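Manganese-dependent inorganic pyrophosphatase (Methanocaldococcus jannaschii, PDB 2EB0) hydrolyses inorganic diphosphate to two phosphates as a manganese-dependent family II pyrophosphatase of the DHH and DHHA2 type. Local coordinates at residues K104-T109 with T157-E162; L236-L241 with L264-K269. One frame throughout, in Å; residues are numbered along the deposited sequence.

Contact 1 (K104-T109 with T157-E162); sequences KPVGST and TDLDKE
Three donors converge on Asp160 OD2; Gly107 alone of them comes from the loop 104-109, and the two from Thr157 hold the carboxylate in place for it. Gly107 N lies 2.9 Å from Asp160 OD2 and meets the syn lone pair of that oxygen, and also makes a weak bond, bent to 123°, with Asp160 OD1. On the anti lone pair, Thr157 N lies 2.7 Å from Asp160 OD2. The Thr157 hydroxyl completes the grip from above the carboxylate plane, OG1 2.6 Å from Asp160 OD2. Thr157 is the N-cap of helix 158-171 and Asp160 accepts its backbone N-H, one half of a capping box; the threonine hydroxyl turns to the same carboxylate. With this many donors, and lying at a helix N-terminus, the carboxylate is probably ionised; the Thr111 hydroxyl is hydrogen-bonded to the other oxygen, Asp160 OD1. A beta carbon on Gly107 would collide with Asp160 OD1. The loop leads into the metal site: the carbonyl of Val106 accepts from the manganese ligand His88, and Ser108, bonded to Thr111, lies beside the ligands Asp147 and Asp13. Val106 CG1, anti to its carbonyl carbon (chi1 -73°), rests 3.6 Å from Thr157 OG1 and 3.9 Å from Leu159 CD1. Lys104 crosses Leu159 at about a right angle, its NZ 3.7 Å from Leu159 CD1, while Leu124 of the second subunit packs on the same lysine.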
loop_
_atom_site.group_PDB
_atom_site.type_symbol
_atom_site.label_atom_id
_atom_site.label_comp_id
_atom_site.label_asym_id
_atom_site.label_seq_id
_atom_site.Cartn_x
_atom_site.Cartn_y
_atom_site.Cartn_z
ATOM N N LYS B 104 -8.364 1.612 1.753
ATOM C CA LYS B 104 -9.496 0.755 1.413
ATOM C C LYS B 104 -10.119 1.334 0.160
ATOM O O LYS B 104 -10.246 2.549 0.033
ATOM C CB LYS B 104 -10.547 0.735 2.532
ATOM C CG LYS B 104 -10.071 0.104 3.828
ATOM C CD LYS B 104 -11.117 0.184 4.945
ATOM C CE LYS B 104 -12.040 -1.040 5.000
ATOM N NZ LYS B 104 -13.069 -1.084 3.932
ATOM N N PRO B 105 -10.508 0.477 -0.791
ATOM C CA PRO B 105 -11.112 1.042 -2.000
ATOM C C PRO B 105 -12.571 1.483 -1.790
ATOM O O PRO B 105 -13.489 0.902 -2.363
ATOM C CB PRO B 105 -10.959 -0.083 -3.022
ATOM C CG PRO B 105 -11.077 -1.332 -2.177
ATOM C CD PRO B 105 -10.284 -0.979 -0.916
ATOM N N VAL B 106 -12.778 2.508 -0.964
ATOM C CA VAL B 106 -14.118 3.035 -0.707
ATOM C C VAL B 106 -14.299 4.415 -1.343
ATOM O O VAL B 106 -13.434 4.890 -2.079
ATOM C CB VAL B 106 -14.425 3.147 0.802
ATOM C CG1 VAL B 106 -14.658 1.770 1.386
ATOM C CG2 VAL B 106 -13.277 3.844 1.522
ATOM N N GLY B 107 -15.425 5.058 -1.048
ATOM C CA GLY B 107 -15.709 6.354 -1.633
ATOM C C GLY B 107 -14.838 7.511 -1.181
ATOM O O GLY B 107 -14.664 8.476 -1.923
ATOM N N SER B 108 -14.287 7.435 0.025
ATOM C CA SER B 108 -13.467 8.534 0.506
ATOM C C SER B 108 -12.573 8.153 1.658
ATOM O O SER B 108 -12.814 7.159 2.352
ATOM C CB SER B 108 -14.349 9.694 0.967
ATOM O OG SER B 108 -14.953 9.391 2.216
ATOM N N THR B 109 -11.548 8.973 1.870
ATOM C CA THR B 109 -10.621 8.752 2.966
ATOM C C THR B 109 -11.392 8.927 4.278
ATOM O O THR B 109 -11.104 8.260 5.279
ATOM C CB THR B 109 -9.460 9.757 2.909
ATOM O OG1 THR B 109 -8.786 9.628 1.647
ATOM C CG2 THR B 109 -8.478 9.503 4.043
ATOM N N THR B 157 -19.726 2.791 -1.872
ATOM C CA THR B 157 -19.922 1.447 -1.358
ATOM C C THR B 157 -20.918 1.555 -0.204
ATOM O O THR B 157 -21.247 2.665 0.254
ATOM C CB THR B 157 -18.605 0.827 -0.831
ATOM O OG1 THR B 157 -18.099 1.621 0.247
ATOM C CG2 THR B 157 -17.563 0.750 -1.939
ATOM N N ASP B 158 -21.402 0.404 0.254
ATOM C CA ASP B 158 -22.368 0.357 1.347
ATOM C C ASP B 158 -21.769 1.015 2.573
ATOM O O ASP B 158 -22.462 1.693 3.321
ATOM C CB ASP B 158 -22.747 -1.096 1.669
ATOM C CG ASP B 158 -23.623 -1.728 0.597
ATOM O OD1 ASP B 158 -23.917 -2.936 0.706
ATOM O OD2 ASP B 158 -24.027 -1.021 -0.352
ATOM N N LEU B 159 -20.470 0.820 2.762
ATOM C CA LEU B 159 -19.771 1.395 3.902
ATOM C C LEU B 159 -19.931 2.915 3.881
ATOM O O LEU B 159 -20.234 3.523 4.902
ATOM C CB LEU B 159 -18.278 1.025 3.863
ATOM C CG LEU B 159 -17.508 1.045 5.190
ATOM C CD1 LEU B 159 -16.004 0.934 4.928
ATOM C CD2 LEU B 159 -17.798 2.318 5.942
ATOM N N ASP B 160 -19.725 3.521 2.716
ATOM C CA ASP B 160 -19.853 4.965 2.579
ATOM C C ASP B 160 -21.225 5.434 3.083
ATOM O O ASP B 160 -21.326 6.390 3.854
ATOM C CB ASP B 160 -19.660 5.379 1.111
ATOM C CG ASP B 160 -18.235 5.107 0.600
ATOM O OD1 ASP B 160 -17.285 5.807 1.030
ATOM O OD2 ASP B 160 -18.061 4.188 -0.229
ATOM N N LYS B 161 -22.278 4.751 2.661
ATOM C CA LYS B 161 -23.629 5.123 3.070
ATOM C C LYS B 161 -23.846 4.888 4.560
ATOM O O LYS B 161 -24.394 5.736 5.256
ATOM C CB LYS B 161 -24.663 4.327 2.269
ATOM C CG LYS B 161 -24.563 4.504 0.767
ATOM C CD LYS B 161 -25.826 4.016 0.097
ATOM C CE LYS B 161 -25.703 4.003 -1.413
ATOM N NZ LYS B 161 -24.797 2.920 -1.889
ATOM N N GLU B 162 -23.406 3.732 5.039
ATOM C CA GLU B 162 -23.553 3.364 6.446
ATOM C C GLU B 162 -22.869 4.394 7.340
ATOM O O GLU B 162 -23.410 4.825 8.357
ATOM C CB GLU B 162 -22.944 1.981 6.670
ATOM C CG GLU B 162 -22.937 1.519 8.110
ATOM C CD GLU B 162 -22.215 0.195 8.284
ATOM O OE1 GLU B 162 -22.111 -0.278 9.437
ATOM O OE2 GLU B 162 -21.754 -0.372 7.266
#

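Contact 2 (L236-L241 with L264-K269); sequences LLEEKL and LVVGNK
Helix 236-241 runs along strand 264-267 in roughly the same direction, the short axes 32° apart and 8.4 Å from each other at their closest, with no hydrogen bond between the two. Val266 carries the contact, its two methyls straddling different parts of the helix. CG1, anti to the backbone N (chi1 -164°), enters between Glu238 and Leu241: it sits 3.9 Å from Glu238 CA and 3.7 Å from Leu241 CD2. CG2 turns the other way along the helix and meets the CB of Leu237 at 4.0 Å. The Glu238 side chain crosses Val266 at about a right angle and touches CG1 with its CG. Leu237 and Leu241, four residues apart, thus present one turn of the helix to the strand. This is helix-on-sheet packing within the DHHA2 domain: helix 230-243 lies over a face of the mixed five-stranded sheet, whose neighbouring strand 248-255 contributes Phe251, which touches both Leu237 and Leu264. Those two leucines cross at about a right angle and touch tip to tip, Leu237 CD1 4.1 Å from Leu264 CD1. At the other end Leu241, with CG anti to the backbone N, and Val266 lie alongside one another, pointing opposite ways; the leucine spreads its fork over the strand end, CD1 lying 3.7 Å from Val266 O and CD2 3.9 Å from Gly267 CA. Gly267 adopts a positive phi of 100°, where a beta carbon would press on the preceding carbonyl and crowd Leu241 CD1. Beyond it the chain turns through Asn268, the N-cap of helix 269-275, whose OD1 accepts from the backbone N of Met271.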
loop_
_atom_site.group_PDB
_atom_site.type_symbol
_atom_site.label_atom_id
_atom_site.label_comp_id
_atom_site.label_asym_id
_atom_site.label_seq_id
_atom_site.Cartn_x
_atom_site.Cartn_y
_atom_site.Cartn_z
ATOM N N LEU B 236 -5.937 26.453 -23.270
ATOM C CA LEU B 236 -5.087 26.502 -22.089
ATOM C C LEU B 236 -4.464 25.134 -21.802
ATOM O O LEU B 236 -3.294 25.043 -21.413
ATOM C CB LEU B 236 -5.877 27.005 -20.874
ATOM C CG LEU B 236 -6.278 28.492 -20.886
ATOM C CD1 LEU B 236 -7.105 28.824 -19.652
ATOM C CD2 LEU B 236 -5.043 29.365 -20.917
ATOM N N LEU B 237 -5.227 24.067 -22.005
ATOM C CA LEU B 237 -4.694 22.734 -21.753
ATOM C C LEU B 237 -3.595 22.383 -22.763
ATOM O O LEU B 237 -2.678 21.618 -22.454
ATOM C CB LEU B 237 -5.818 21.693 -21.789
ATOM C CG LEU B 237 -6.887 21.774 -20.679
ATOM C CD1 LEU B 237 -7.871 20.632 -20.844
ATOM C CD2 LEU B 237 -6.245 21.696 -19.302
ATOM N N GLU B 238 -3.686 22.950 -23.963
ATOM C CA GLU B 238 -2.690 22.696 -24.994
ATOM C C GLU B 238 -1.389 23.358 -24.596
ATOM O O GLU B 238 -0.309 22.822 -24.837
ATOM C CB GLU B 238 -3.155 23.240 -26.347
ATOM C CG GLU B 238 -4.266 22.428 -26.984
ATOM C CD GLU B 238 -4.631 22.916 -28.375
ATOM O OE1 GLU B 238 -5.106 24.063 -28.503
ATOM O OE2 GLU B 238 -4.442 22.150 -29.343
ATOM N N GLU B 239 -1.511 24.530 -23.979
ATOM C CA GLU B 239 -0.364 25.301 -23.514
ATOM C C GLU B 239 0.272 24.619 -22.314
ATOM O O GLU B 239 1.494 24.531 -22.212
ATOM C CB GLU B 239 -0.801 26.716 -23.121
ATOM C CG GLU B 239 -1.165 27.607 -24.295
ATOM C CD GLU B 239 0.041 27.976 -25.138
ATOM O OE1 GLU B 239 -0.137 28.656 -26.171
ATOM O OE2 GLU B 239 1.171 27.593 -24.766
ATOM N N LYS B 240 -0.569 24.143 -21.402
ATOM C CA LYS B 240 -0.099 23.464 -20.205
ATOM C C LYS B 240 0.667 22.208 -20.600
ATOM O O LYS B 240 1.700 21.882 -20.011
ATOM C CB LYS B 240 -1.285 23.083 -19.321
ATOM C CG LYS B 240 -0.903 22.409 -18.020
ATOM C CD LYS B 240 -2.139 22.146 -17.148
ATOM C CE LYS B 240 -1.754 21.508 -15.819
ATOM N NZ LYS B 240 -0.881 22.413 -15.019
ATOM N N LEU B 241 0.154 21.514 -21.610
ATOM C CA LEU B 241 0.762 20.280 -22.091
ATOM C C LEU B 241 2.238 20.430 -22.482
ATOM O O LEU B 241 3.109 19.777 -21.902
ATOM C CB LEU B 241 -0.032 19.739 -23.287
ATOM C CG LEU B 241 0.538 18.482 -23.956
ATOM C CD1 LEU B 241 0.056 17.231 -23.223
ATOM C CD2 LEU B 241 0.105 18.446 -25.411
ATOM N N LEU B 264 -11.819 15.675 -22.535
ATOM C CA LEU B 264 -11.059 16.504 -23.467
ATOM C C LEU B 264 -9.702 15.815 -23.533
ATOM O O LEU B 264 -9.091 15.548 -22.497
ATOM C CB LEU B 264 -10.887 17.924 -22.936
ATOM C CG LEU B 264 -12.137 18.753 -22.629
ATOM C CD1 LEU B 264 -11.709 20.178 -22.292
ATOM C CD2 LEU B 264 -13.076 18.763 -23.821
ATOM N N VAL B 265 -9.230 15.527 -24.743
ATOM C CA VAL B 265 -7.964 14.825 -24.896
ATOM C C VAL B 265 -6.869 15.650 -25.562
ATOM O O VAL B 265 -7.021 16.118 -26.689
ATOM C CB VAL B 265 -8.176 13.513 -25.675
ATOM C CG1 VAL B 265 -6.886 12.704 -25.706
ATOM C CG2 VAL B 265 -9.285 12.705 -25.020
ATOM N N VAL B 266 -5.758 15.812 -24.850
ATOM C CA VAL B 266 -4.628 16.589 -25.338
ATOM C C VAL B 266 -3.319 15.802 -25.265
ATOM O O VAL B 266 -2.958 15.267 -24.207
ATOM C CB VAL B 266 -4.459 17.879 -24.510
ATOM C CG1 VAL B 266 -3.552 18.853 -25.247
ATOM C CG2 VAL B 266 -5.817 18.501 -24.233
ATOM N N GLY B 267 -2.603 15.742 -26.387
ATOM C CA GLY B 267 -1.340 15.023 -26.423
ATOM C C GLY B 267 -1.445 13.638 -27.042
ATOM O O GLY B 267 -1.833 13.487 -28.200
ATOM N N ASN B 268 -1.119 12.618 -26.257
ATOM C CA ASN B 268 -1.151 11.241 -26.729
ATOM C C ASN B 268 -2.566 10.670 -26.882
ATOM O O ASN B 268 -2.974 9.793 -26.118
ATOM C CB ASN B 268 -0.343 10.362 -25.771
ATOM C CG ASN B 268 0.007 9.025 -26.372
ATOM O OD1 ASN B 268 -0.758 8.468 -27.155
ATOM N ND2 ASN B 268 1.163 8.490 -25.997
ATOM N N LYS B 269 -3.307 11.151 -27.879
ATOM C CA LYS B 269 -4.668 10.677 -28.114
ATOM C C LYS B 269 -4.721 9.179 -28.386
ATOM O O LYS B 269 -5.686 8.500 -28.010
ATOM C CB LYS B 269 -5.305 11.443 -29.277
ATOM C CG LYS B 269 -5.553 12.915 -28.960
ATOM C CD LYS B 269 -6.282 13.638 -30.080
ATOM C CE LYS B 269 -6.542 15.094 -29.708
ATOM N NZ LYS B 269 -7.171 15.855 -30.830
#

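How the contacts relate
The contacts follow one another along the chain, contact 1 being complete before contact 2 begins, and their centres lie about 33 Å apart on opposite sides of the chain's centre. They share no helix, strand or sheet, and their nearest atoms are about 22 Å apart. Contact 1 joins helix 158-171 to the loop after strand 100-103, outermost in the parallel sheet within this chain; Ser108 of this loop lies about 5 Å, side chain to ion, from a manganese. Built on hydrogen bonds with some apolar packing, it borders the metal site in the DHH part. Contact 2 is apolar packing in the DHHA2 domain, helix 230-243 on strand 260-267 of the mixed sheet, away from the metals.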